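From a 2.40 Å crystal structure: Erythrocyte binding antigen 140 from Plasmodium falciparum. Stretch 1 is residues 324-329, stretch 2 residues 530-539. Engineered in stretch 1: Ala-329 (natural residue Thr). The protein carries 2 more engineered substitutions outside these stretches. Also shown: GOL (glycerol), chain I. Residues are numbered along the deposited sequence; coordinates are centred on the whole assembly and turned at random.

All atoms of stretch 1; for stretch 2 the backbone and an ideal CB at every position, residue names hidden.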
# COMPACT_ATOMS: atom_id res chain seq x y z
N LYS A 324 9.69 25.01 24.28
CA LYS A 324 8.30 25.31 24.60
C LYS A 324 7.99 24.89 26.02
O LYS A 324 8.57 23.92 26.53
CB LYS A 324 7.34 24.61 23.63
CG LYS A 324 7.28 25.25 22.25
CD LYS A 324 6.01 24.85 21.51
CE LYS A 324 5.89 25.60 20.18
NZ LYS A 324 4.61 25.32 19.47
N SER A 325 7.09 25.62 26.67
CA SER A 325 6.64 25.26 28.00
C SER A 325 5.72 24.05 27.90
O SER A 325 5.20 23.73 26.84
CB SER A 325 5.89 26.42 28.65
OG SER A 325 6.76 27.52 28.88
N TRP A 326 5.52 23.37 29.03
CA TRP A 326 4.51 22.34 29.11
C TRP A 326 3.14 23.00 29.04
O TRP A 326 2.94 24.08 29.59
CB TRP A 326 4.67 21.54 30.40
CG TRP A 326 5.81 20.58 30.33
CD1 TRP A 326 7.14 20.88 30.32
CD2 TRP A 326 5.72 19.15 30.26
NE1 TRP A 326 7.89 19.73 30.24
CE2 TRP A 326 7.04 18.66 30.20
CE3 TRP A 326 4.66 18.25 30.24
CZ2 TRP A 326 7.32 17.29 30.13
CZ3 TRP A 326 4.94 16.90 30.16
CH2 TRP A 326 6.26 16.43 30.11
N ASN A 327 2.22 22.36 28.33
CA ASN A 327 0.89 22.91 28.14
C ASN A 327 -0.14 22.21 29.02
O ASN A 327 -0.48 21.06 28.78
CB ASN A 327 0.48 22.80 26.67
CG ASN A 327 -0.94 23.25 26.41
OD1 ASN A 327 -1.55 23.93 27.24
ND2 ASN A 327 -1.48 22.86 25.26
N CYS A 328 -0.62 22.91 30.04
CA CYS A 328 -1.61 22.37 30.97
C CYS A 328 -2.95 23.07 30.82
O CYS A 328 -3.74 23.12 31.76
CB CYS A 328 -1.14 22.52 32.42
SG CYS A 328 0.55 21.95 32.77
N ALA A 329 -3.23 23.63 29.64
CA ALA A 329 -4.41 24.47 29.46
C ALA A 329 -5.09 24.33 28.10
O ALA A 329 -5.76 25.25 27.64
CB ALA A 329 -4.05 25.92 29.72
N UNK A 530 8.12 28.54 40.20
CA UNK A 530 6.71 28.69 40.51
C UNK A 530 5.86 28.09 39.40
O UNK A 530 4.84 27.45 39.65
CB UNK A 530 6.36 30.16 40.72
N UNK A 531 6.30 28.28 38.16
CA UNK A 531 5.60 27.72 37.01
C UNK A 531 5.61 26.20 37.08
O UNK A 531 4.59 25.55 36.82
CB UNK A 531 6.23 28.20 35.70
N UNK A 532 6.76 25.63 37.42
CA UNK A 532 6.89 24.18 37.49
C UNK A 532 6.10 23.64 38.67
O UNK A 532 5.58 22.53 38.62
CB UNK A 532 8.36 23.77 37.60
N UNK A 533 5.99 24.44 39.72
CA UNK A 533 5.24 24.05 40.91
C UNK A 533 3.76 23.85 40.57
O UNK A 533 3.15 22.89 41.02
CB UNK A 533 5.40 25.10 42.01
N UNK A 534 3.20 24.76 39.79
CA UNK A 534 1.80 24.63 39.39
C UNK A 534 1.61 23.41 38.48
O UNK A 534 0.62 22.69 38.62
CB UNK A 534 1.33 25.90 38.68
N UNK A 535 2.55 23.18 37.58
CA UNK A 535 2.49 22.03 36.68
C UNK A 535 2.50 20.75 37.51
O UNK A 535 1.72 19.83 37.27
CB UNK A 535 3.65 22.04 35.69
N UNK A 536 3.39 20.72 38.49
CA UNK A 536 3.52 19.59 39.39
C UNK A 536 2.21 19.33 40.12
O UNK A 536 1.73 18.20 40.18
CB UNK A 536 4.65 19.83 40.39
N UNK A 537 1.62 20.39 40.67
CA UNK A 537 0.39 20.28 41.45
C UNK A 537 -0.75 19.73 40.61
O UNK A 537 -1.52 18.88 41.07
CB UNK A 537 0.00 21.64 42.03
N UNK A 538 -0.87 20.23 39.38
CA UNK A 538 -1.91 19.76 38.47
C UNK A 538 -1.82 18.26 38.28
O UNK A 538 -2.79 17.53 38.50
CB UNK A 538 -1.81 20.47 37.12
N UNK A 539 -0.64 17.79 37.87
CA UNK A 539 -0.45 16.38 37.54
C UNK A 539 -0.55 15.48 38.76
O UNK A 539 -1.05 14.36 38.67
CB UNK A 539 0.91 16.18 36.86
C1 GOL I . -0.32 26.18 31.63
O1 GOL I . 0.97 25.86 31.14
C2 GOL I . -0.19 26.75 33.04
O2 GOL I . 0.55 27.95 33.01
C3 GOL I . 0.50 25.73 33.95
O3 GOL I . 0.41 26.15 35.29

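All ten positions of stretch 2 have helical backbone angles, so glycine and proline are poor guesses throughout, and the direction of CA-to-CB, with chain length, governs which positions can reach stretch 1.

At position 530 the ideal CB has nothing of stretch 1 within 5.5 Å, so stretch 1 sets no requirement and many side chains would serve; the residue is Asp-530, which makes no contact.

Position 531 points toward stretch 1 but from a distance, with Ser-325 the nearest residue of stretch 1 by CA (its CA 9.4 Å from the CA of 531) and the glycerol within reach of a side chain. A medium or long side chain, aliphatic or polar, could approach. It is Leu-531 (chi1 t, chi2 p), whose CD2 comes 4.4 Å from Ser-325 OG, while its CD1 lies 3.9 Å from GOL O2.

Position 532 leaves the helix sideways, so only a long, flexible chain could turn back to the Trp-326 indole; Lys, Arg, Gln or Met would suit. Lys-532 does so through three successive m rotamers, bringing NZ to 3.7 Å from Trp-326 CD1, oblique to the ring.

Position 533 is out of reach, and stretch 1 places no demand on it; Lys-533 pairs along the helix with position 537.

Position 534 also points sideways, but glycerol O3 lies nearby, so a small polar group fits. Ser-534 OG accepts a hydrogen bond from GOL O3 (2.9 Å) and donates one to Leu-531 O (2.7 Å).

Position 535 is the most constrained: its ideal CB points toward stretch 1, 4.3 Å from Cys-328 SG and 5.4 Å from Trp-326 CB. The backbone N of Trp-326, which has no partner within stretch 1, invites an acceptor, with Glu or Gln long enough to approach it. Glu-535 (m, t) packs CG 3.9 Å from Cys-328 SG. Its OE2 accepts from a water (2.8 Å) that in turn accepts from Trp-326 N (2.9 Å), and OE1 pairs with Lys-532 NZ in a 2.9 Å salt bridge. One water thus bridges the two stretches, which share no direct hydrogen bond.

Positions 536 and 537 are out of reach and would tolerate many residues; they are Tyr-536 and Glu-537, the latter completing the salt bridge from Lys-533 NZ to Glu-537 OE2 at 3.6 Å.

Position 538 points toward Cys-328, its ideal CB 5.2 Å from SG, with glycerol farther along. A long chain with an aliphatic stem and a polar tip, Lys, Arg or Gln, is expected. Lys-538 lays CD 3.4 Å from Cys-328 CB, and its NZ donates to GOL O3 (3.0 Å); glycerol O1 makes a weak hydrogen bond to Trp-326 O (3.1 Å), so the glycerol, probably from the crystallisation liquor, bridges Lys-538 and Trp-326.

Position 539 points sideways with no near neighbour at CB, so the choice is wide. Gln-539 curls back, NE2 donating to Glu-535 O at 3.1 Å.

Stretch 2 (530-539) DLKKSEYEKQ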
# COMPACT_ATOMS: atom_id res chain seq x y z
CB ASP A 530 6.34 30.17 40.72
CG ASP A 530 6.95 30.75 41.99
OD1 ASP A 530 7.38 29.96 42.86
OD2 ASP A 530 7.00 31.99 42.11
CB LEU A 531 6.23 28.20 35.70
CG LEU A 531 5.67 27.56 34.43
CD1 LEU A 531 4.19 27.87 34.27
CD2 LEU A 531 6.45 28.02 33.21
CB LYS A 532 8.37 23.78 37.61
CG LYS A 532 9.28 24.33 36.51
CD LYS A 532 8.83 23.92 35.11
CE LYS A 532 9.07 22.44 34.84
NZ LYS A 532 8.68 22.06 33.45
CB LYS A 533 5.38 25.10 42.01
CG LYS A 533 4.60 24.77 43.27
CD LYS A 533 4.75 25.85 44.32
CE LYS A 533 3.86 25.59 45.53
NZ LYS A 533 4.20 24.32 46.23
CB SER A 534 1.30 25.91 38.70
OG SER A 534 2.11 26.28 37.61
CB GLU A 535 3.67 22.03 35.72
CG GLU A 535 3.69 23.19 34.75
CD GLU A 535 4.97 23.23 33.94
OE1 GLU A 535 5.85 22.37 34.16
OE2 GLU A 535 5.10 24.12 33.07
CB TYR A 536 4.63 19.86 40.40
CG TYR A 536 4.72 18.85 41.53
CD1 TYR A 536 5.46 17.69 41.39
CD2 TYR A 536 4.07 19.08 42.73
CE1 TYR A 536 5.54 16.77 42.41
CE2 TYR A 536 4.14 18.16 43.76
CZ TYR A 536 4.88 17.01 43.60
OH TYR A 536 4.96 16.10 44.63
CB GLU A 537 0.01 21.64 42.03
CG GLU A 537 0.90 22.09 43.17
CD GLU A 537 0.55 23.48 43.66
OE1 GLU A 537 -0.15 24.22 42.93
OE2 GLU A 537 0.98 23.84 44.77
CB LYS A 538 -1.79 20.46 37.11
CG LYS A 538 -2.31 21.89 37.08
CD LYS A 538 -2.26 22.47 35.68
CE LYS A 538 -2.89 23.85 35.60
NZ LYS A 538 -2.11 24.87 36.36
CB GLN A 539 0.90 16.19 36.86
CG GLN A 539 0.99 16.86 35.51
CD GLN A 539 2.40 16.90 34.99
OE1 GLN A 539 2.76 16.13 34.10
NE2 GLN A 539 3.21 17.79 35.54
O HOH W 1 7.10 24.42 31.20
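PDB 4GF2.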